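Local coordinates for biofilm-surface layer protein A (Bacillus subtilis, PDB 4BHU) that self-polymerizes into a stable, compression-resistant layer that makes the biofilm surface hydrophobic, and is required for complex colony architecture, at residues L37-F42 / R74-L79; T101-A106 / Y118-I123. The protein carries 1 engineered substitution. One frame throughout, in Å; residues are numbered along the deposited sequence.

Contact 1 (L37-F42 / R74-L79)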
loop_
_atom_site.group_PDB
_atom_site.type_symbol
_atom_site.label_atom_id
_atom_site.label_comp_id
_atom_site.label_asym_id
_atom_site.label_seq_id
_atom_site.Cartn_x
_atom_site.Cartn_y
_atom_site.Cartn_z
ATOM N N LEU I 37 24.081 -7.331 -0.787
ATOM C CA LEU I 37 23.961 -6.851 0.579
ATOM C C LEU I 37 25.193 -7.271 1.344
ATOM O O LEU I 37 25.703 -8.360 1.140
ATOM C CB LEU I 37 22.750 -7.446 1.286
ATOM C CG LEU I 37 21.370 -7.024 0.781
ATOM C CD1 LEU I 37 20.304 -7.683 1.662
ATOM C CD2 LEU I 37 21.238 -5.539 0.799
ATOM N N GLY I 38 25.662 -6.411 2.231
ATOM C CA GLY I 38 26.831 -6.742 3.019
ATOM C C GLY I 38 27.612 -5.525 3.465
ATOM O O GLY I 38 27.031 -4.484 3.774
ATOM N N VAL I 39 28.938 -5.673 3.491
ATOM C CA VAL I 39 29.833 -4.636 3.987
ATOM C C VAL I 39 31.012 -4.487 3.049
ATOM O O VAL I 39 31.717 -5.450 2.762
ATOM C CB VAL I 39 30.347 -4.996 5.409
ATOM C CG1 VAL I 39 31.151 -3.849 6.006
ATOM C CG2 VAL I 39 29.175 -5.321 6.318
HETATM N N MSE I 40 31.212 -3.278 2.552
HETATM C CA MSE I 40 32.326 -2.975 1.664
HETATM C C MSE I 40 33.547 -2.786 2.568
HETATM O O MSE I 40 33.485 -1.996 3.507
HETATM C CB MSE I 40 32.035 -1.687 0.909
HETATM C CG MSE I 40 33.147 -1.206 -0.012
HETATM SE SE MSE I 40 33.314 -2.327 -1.617
HETATM C CE MSE I 40 35.238 -2.776 -1.476
ATOM N N GLU I 41 34.630 -3.516 2.301
ATOM C CA GLU I 41 35.818 -3.473 3.164
ATOM C C GLU I 41 37.134 -3.384 2.370
ATOM O O GLU I 41 37.390 -4.189 1.462
ATOM C CB GLU I 41 35.840 -4.686 4.097
ATOM C CG GLU I 41 36.983 -4.661 5.089
ATOM C CD GLU I 41 36.830 -5.692 6.173
ATOM O OE1 GLU I 41 35.701 -5.857 6.677
ATOM O OE2 GLU I 41 37.834 -6.331 6.533
ATOM N N PHE I 42 37.941 -2.383 2.721
ATOM C CA PHE I 42 39.249 -2.165 2.119
ATOM C C PHE I 42 40.282 -2.509 3.180
ATOM O O PHE I 42 40.115 -2.139 4.337
ATOM C CB PHE I 42 39.436 -0.694 1.743
ATOM C CG PHE I 42 38.703 -0.267 0.512
ATOM C CD1 PHE I 42 37.379 0.143 0.583
ATOM C CD2 PHE I 42 39.349 -0.244 -0.717
ATOM C CE1 PHE I 42 36.707 0.561 -0.556
ATOM C CE2 PHE I 42 38.688 0.170 -1.862
ATOM C CZ PHE I 42 37.359 0.568 -1.784
ATOM N N ARG I 74 35.707 0.107 6.504
ATOM C CA ARG I 74 34.497 -0.709 6.448
ATOM C C ARG I 74 33.258 0.166 6.312
ATOM O O ARG I 74 33.020 1.061 7.139
ATOM C CB ARG I 74 34.377 -1.469 7.747
ATOM C CG ARG I 74 34.115 -2.922 7.614
ATOM C CD ARG I 74 34.272 -3.559 8.976
ATOM N NE ARG I 74 35.308 -4.580 8.969
ATOM C CZ ARG I 74 35.669 -5.271 10.040
ATOM N NH1 ARG I 74 35.075 -5.036 11.200
ATOM N NH2 ARG I 74 36.622 -6.189 9.952
ATOM N N VAL I 75 32.471 -0.099 5.270
ATOM C CA VAL I 75 31.220 0.612 5.043
ATOM C C VAL I 75 30.088 -0.374 4.815
ATOM O O VAL I 75 29.978 -0.962 3.729
ATOM C CB VAL I 75 31.311 1.529 3.841
ATOM C CG1 VAL I 75 30.031 2.344 3.727
ATOM C CG2 VAL I 75 32.519 2.460 3.978
ATOM N N PRO I 76 29.282 -0.596 5.858
ATOM C CA PRO I 76 28.143 -1.490 5.715
ATOM C C PRO I 76 27.205 -0.861 4.699
ATOM O O PRO I 76 27.027 0.369 4.681
ATOM C CB PRO I 76 27.550 -1.534 7.136
ATOM C CG PRO I 76 28.714 -1.205 8.037
ATOM C CD PRO I 76 29.459 -0.159 7.262
ATOM N N LEU I 77 26.663 -1.707 3.826
ATOM C CA LEU I 77 25.955 -1.246 2.646
ATOM C C LEU I 77 24.487 -0.958 2.991
ATOM O O LEU I 77 23.605 -1.801 2.809
ATOM C CB LEU I 77 26.078 -2.281 1.507
ATOM C CG LEU I 77 27.050 -2.132 0.326
ATOM C CD1 LEU I 77 28.044 -0.966 0.372
ATOM C CD2 LEU I 77 27.784 -3.448 0.086
ATOM N N ALA I 78 24.241 0.241 3.507
ATOM C CA ALA I 78 22.885 0.779 3.597
ATOM C C ALA I 78 22.239 0.903 2.209
ATOM O O ALA I 78 22.914 0.924 1.175
ATOM C CB ALA I 78 22.901 2.157 4.291
ATOM N N LEU I 79 20.922 1.047 2.189
ATOM C CA LEU I 79 20.187 1.008 0.927
ATOM C C LEU I 79 20.673 2.080 -0.036
ATOM O O LEU I 79 20.715 1.875 -1.237
ATOM C CB LEU I 79 18.684 1.181 1.177
ATOM C CG LEU I 79 17.803 1.179 -0.060
ATOM C CD1 LEU I 79 17.972 -0.144 -0.786
ATOM C CD2 LEU I 79 16.345 1.377 0.327
HETATM O O HOH W 1 23.796 -4.414 3.122
#
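Met40 and Val75 are bound by two backbone hydrogen bonds, Met40 N to Val75 O (2.9 Å) and Val75 N to Met40 O (2.8 Å). Their face of the pair is buried and apolar: Met40 CB lies 4.1 Å from Leu77 CD1, and the methionine, present as selenomethionine, then turns away toward the ring of Phe42 and Tyr29 of strand 22-30, its flexible, apolar chain suiting a buried place. Gly38 O takes the N-H of Leu77 (2.8 Å), with Leu77 CB pressed beside the same oxygen at 3.3 Å. These antiparallel strands, 39-43 and 72-76, are neighbours in one sheet of the immunoglobulin-like sandwich. On the other face Val39, Arg74 and Pro76 are partly exposed, and a neighbouring chain packs on Arg74 and Pro76. There Val39 CG1 rests against Arg74 CG, while Glu41, extended with CG anti to the backbone N (chi1 -176°), makes a salt bridge from OE1 to Arg74 NE (2.7 Å), reached from above the carboxylate plane. Beyond the Gly38-Leu77 bond the pairing loosens to a water that takes the N-H of Gly38 and donates to Leu77 O. Gly38, lacking CB, adopts a phi of 153° without crowding the carbonyl oxygen of Leu37.

Contact 2 (T101-A106 / Y118-I123)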
loop_
_atom_site.group_PDB
_atom_site.type_symbol
_atom_site.label_atom_id
_atom_site.label_comp_id
_atom_site.label_asym_id
_atom_site.label_seq_id
_atom_site.Cartn_x
_atom_site.Cartn_y
_atom_site.Cartn_z
ATOM N N THR I 101 56.935 -3.143 -3.180
ATOM C CA THR I 101 55.590 -3.288 -3.713
ATOM C C THR I 101 54.628 -3.463 -2.539
ATOM O O THR I 101 54.912 -4.217 -1.598
ATOM C CB THR I 101 55.484 -4.486 -4.661
ATOM O OG1 THR I 101 55.753 -5.694 -3.935
ATOM C CG2 THR I 101 56.479 -4.347 -5.785
ATOM N N TYR I 102 53.499 -2.753 -2.607
ATOM C CA TYR I 102 52.477 -2.782 -1.562
ATOM C C TYR I 102 51.128 -3.184 -2.153
ATOM O O TYR I 102 50.666 -2.581 -3.137
ATOM C CB TYR I 102 52.359 -1.404 -0.921
ATOM C CG TYR I 102 53.570 -1.027 -0.104
ATOM C CD1 TYR I 102 54.719 -0.537 -0.713
ATOM C CD2 TYR I 102 53.567 -1.174 1.287
ATOM C CE1 TYR I 102 55.830 -0.186 0.036
ATOM C CE2 TYR I 102 54.661 -0.821 2.043
ATOM C CZ TYR I 102 55.795 -0.336 1.417
ATOM O OH TYR I 102 56.889 0.012 2.183
ATOM N N THR I 103 50.513 -4.194 -1.543
ATOM C CA THR I 103 49.271 -4.767 -2.041
ATOM C C THR I 103 48.062 -4.372 -1.192
ATOM O O THR I 103 48.064 -4.507 0.039
ATOM C CB THR I 103 49.345 -6.307 -2.093
ATOM O OG1 THR I 103 50.479 -6.717 -2.870
ATOM C CG2 THR I 103 48.061 -6.886 -2.705
ATOM N N PHE I 104 47.035 -3.890 -1.883
ATOM C CA PHE I 104 45.775 -3.495 -1.281
ATOM C C PHE I 104 44.715 -4.522 -1.650
ATOM O O PHE I 104 44.754 -5.107 -2.737
ATOM C CB PHE I 104 45.339 -2.128 -1.805
ATOM C CG PHE I 104 46.285 -1.020 -1.463
ATOM C CD1 PHE I 104 47.436 -0.826 -2.204
ATOM C CD2 PHE I 104 46.036 -0.181 -0.390
ATOM C CE1 PHE I 104 48.309 0.195 -1.890
ATOM C CE2 PHE I 104 46.909 0.846 -0.069
ATOM C CZ PHE I 104 48.049 1.031 -0.821
ATOM N N ARG I 105 43.769 -4.718 -0.738
ATOM C CA ARG I 105 42.704 -5.699 -0.894
ATOM C C ARG I 105 41.366 -5.007 -0.658
ATOM O O ARG I 105 41.266 -4.015 0.068
ATOM C CB ARG I 105 42.888 -6.866 0.085
ATOM C CG ARG I 105 44.175 -7.642 -0.156
ATOM C CD ARG I 105 44.546 -8.591 0.982
ATOM N NE ARG I 105 45.765 -9.340 0.664
ATOM C CZ ARG I 105 47.002 -8.868 0.815
ATOM N NH1 ARG I 105 47.210 -7.645 1.284
ATOM N NH2 ARG I 105 48.045 -9.619 0.491
ATOM N N ALA I 106 40.334 -5.521 -1.299
ATOM C CA ALA I 106 39.005 -4.969 -1.118
ATOM C C ALA I 106 38.025 -6.061 -1.474
ATOM O O ALA I 106 38.239 -6.815 -2.423
ATOM C CB ALA I 106 38.797 -3.733 -2.003
ATOM N N TYR I 118 36.432 -10.899 -3.551
ATOM C CA TYR I 118 37.784 -10.470 -3.204
ATOM C C TYR I 118 38.561 -9.976 -4.424
ATOM O O TYR I 118 38.586 -10.648 -5.458
ATOM C CB TYR I 118 38.520 -11.633 -2.564
ATOM C CG TYR I 118 39.951 -11.349 -2.195
ATOM C CD1 TYR I 118 40.983 -11.595 -3.090
ATOM C CD2 TYR I 118 40.274 -10.856 -0.936
ATOM C CE1 TYR I 118 42.304 -11.354 -2.743
ATOM C CE2 TYR I 118 41.583 -10.606 -0.579
ATOM C CZ TYR I 118 42.593 -10.855 -1.485
ATOM O OH TYR I 118 43.895 -10.607 -1.103
ATOM N N ALA I 119 39.191 -8.805 -4.303
ATOM C CA ALA I 119 40.022 -8.253 -5.384
ATOM C C ALA I 119 41.305 -7.623 -4.815
ATOM O O ALA I 119 41.349 -7.275 -3.631
ATOM C CB ALA I 119 39.253 -7.234 -6.179
ATOM N N GLU I 120 42.318 -7.473 -5.673
ATOM C CA GLU I 120 43.656 -7.006 -5.286
ATOM C C GLU I 120 44.297 -6.139 -6.336
ATOM O O GLU I 120 44.056 -6.305 -7.526
ATOM C CB GLU I 120 44.614 -8.178 -5.130
ATOM C CG GLU I 120 44.644 -8.846 -3.799
ATOM C CD GLU I 120 45.722 -9.915 -3.771
ATOM O OE1 GLU I 120 46.544 -9.928 -4.716
ATOM O OE2 GLU I 120 45.737 -10.739 -2.831
ATOM N N ALA I 121 45.160 -5.237 -5.889
ATOM C CA ALA I 121 45.968 -4.449 -6.799
ATOM C C ALA I 121 47.151 -3.893 -6.012
ATOM O O ALA I 121 47.032 -3.643 -4.815
ATOM C CB ALA I 121 45.164 -3.327 -7.411
ATOM N N SER I 122 48.281 -3.700 -6.695
ATOM C CA SER I 122 49.528 -3.291 -6.038
ATOM C C SER I 122 50.034 -1.972 -6.570
ATOM O O SER I 122 49.706 -1.589 -7.691
ATOM C CB SER I 122 50.609 -4.351 -6.262
ATOM O OG SER I 122 50.340 -5.509 -5.499
ATOM N N ILE I 123 50.823 -1.274 -5.757
ATOM C CA ILE I 123 51.592 -0.117 -6.219
ATOM C C ILE I 123 53.101 -0.298 -5.942
ATOM O O ILE I 123 53.499 -1.003 -5.008
ATOM C CB ILE I 123 51.146 1.211 -5.561
ATOM C CG1 ILE I 123 51.222 1.103 -4.042
ATOM C CG2 ILE I 123 49.749 1.609 -6.020
ATOM C CD1 ILE I 123 50.910 2.400 -3.322
#
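Phe104 turns a rim of its ring to Ile123: CE1 lies 3.7 Å from Ile123 CD1, with CG1 in the ring plane, and the Ala121 carbonyl oxygen also sits in that plane at the edge. Ile123 holds CG1 between its backbone N and carbonyl carbon, the crowded position (chi1 56°), which sets this carbon beside the phenyl rim. The Tyr102 ring shares this face, with Ile123 O at its edge; on the opposite face lies the Arg105 guanidinium, with Thr103 CG2 over one side of its plane, offset toward the rim. Tyr118 OH approaches the guanidinium edge and accepts a weak bond from Arg105 NE (2.9 Å). The same hydroxyl donates to the anti lone pair of Glu120 OE2 (2.5 Å), which makes a long, purely electrostatic pairing with Arg105 NE. Thr103 OG1 and Ser122 OG share a hydrogen bond of 2.9 Å, as short polar residues suit the wetter side. Six backbone bonds join Tyr102 with Ile123, Phe104 with Ala121 and Ala106 with Ala119. On the inner face, Ala119, Ala121 and Ile123 pack on Leu8, Ala10 and Ile12 of strand 7-12 in the facing sheet, the small alanines suiting close approach; Phe48 meets the Tyr102 and Phe104 rings. On its other edge strand 100-109 pairs with strand 39-43, Arg105 bonding through its backbone to Thr43 and Ala106 packing on Met40 and Phe42.

Contact 1 closes before contact 2 opens along the chain, and their centres lie 18 Å apart in the same antiparallel sheet. Across it the strands run 72-76, 39-43, 100-109, 119-125, so each contact is one seam, and strands 39-43 and 100-109 form the seam between them. There Ala106 CB meets Met40 CE at 3.7 Å, making the hydrophobic interior continuous. Both contacts face the second sheet, through strand 22-30 at contact 1 and strand 7-12 at contact 2. Leu37, Pro76 and Leu79 of contact 1 also pack on other chains of the assembly, whereas no other chain of it touches contact 2; whether the biofilm layer uses these contacts is not established.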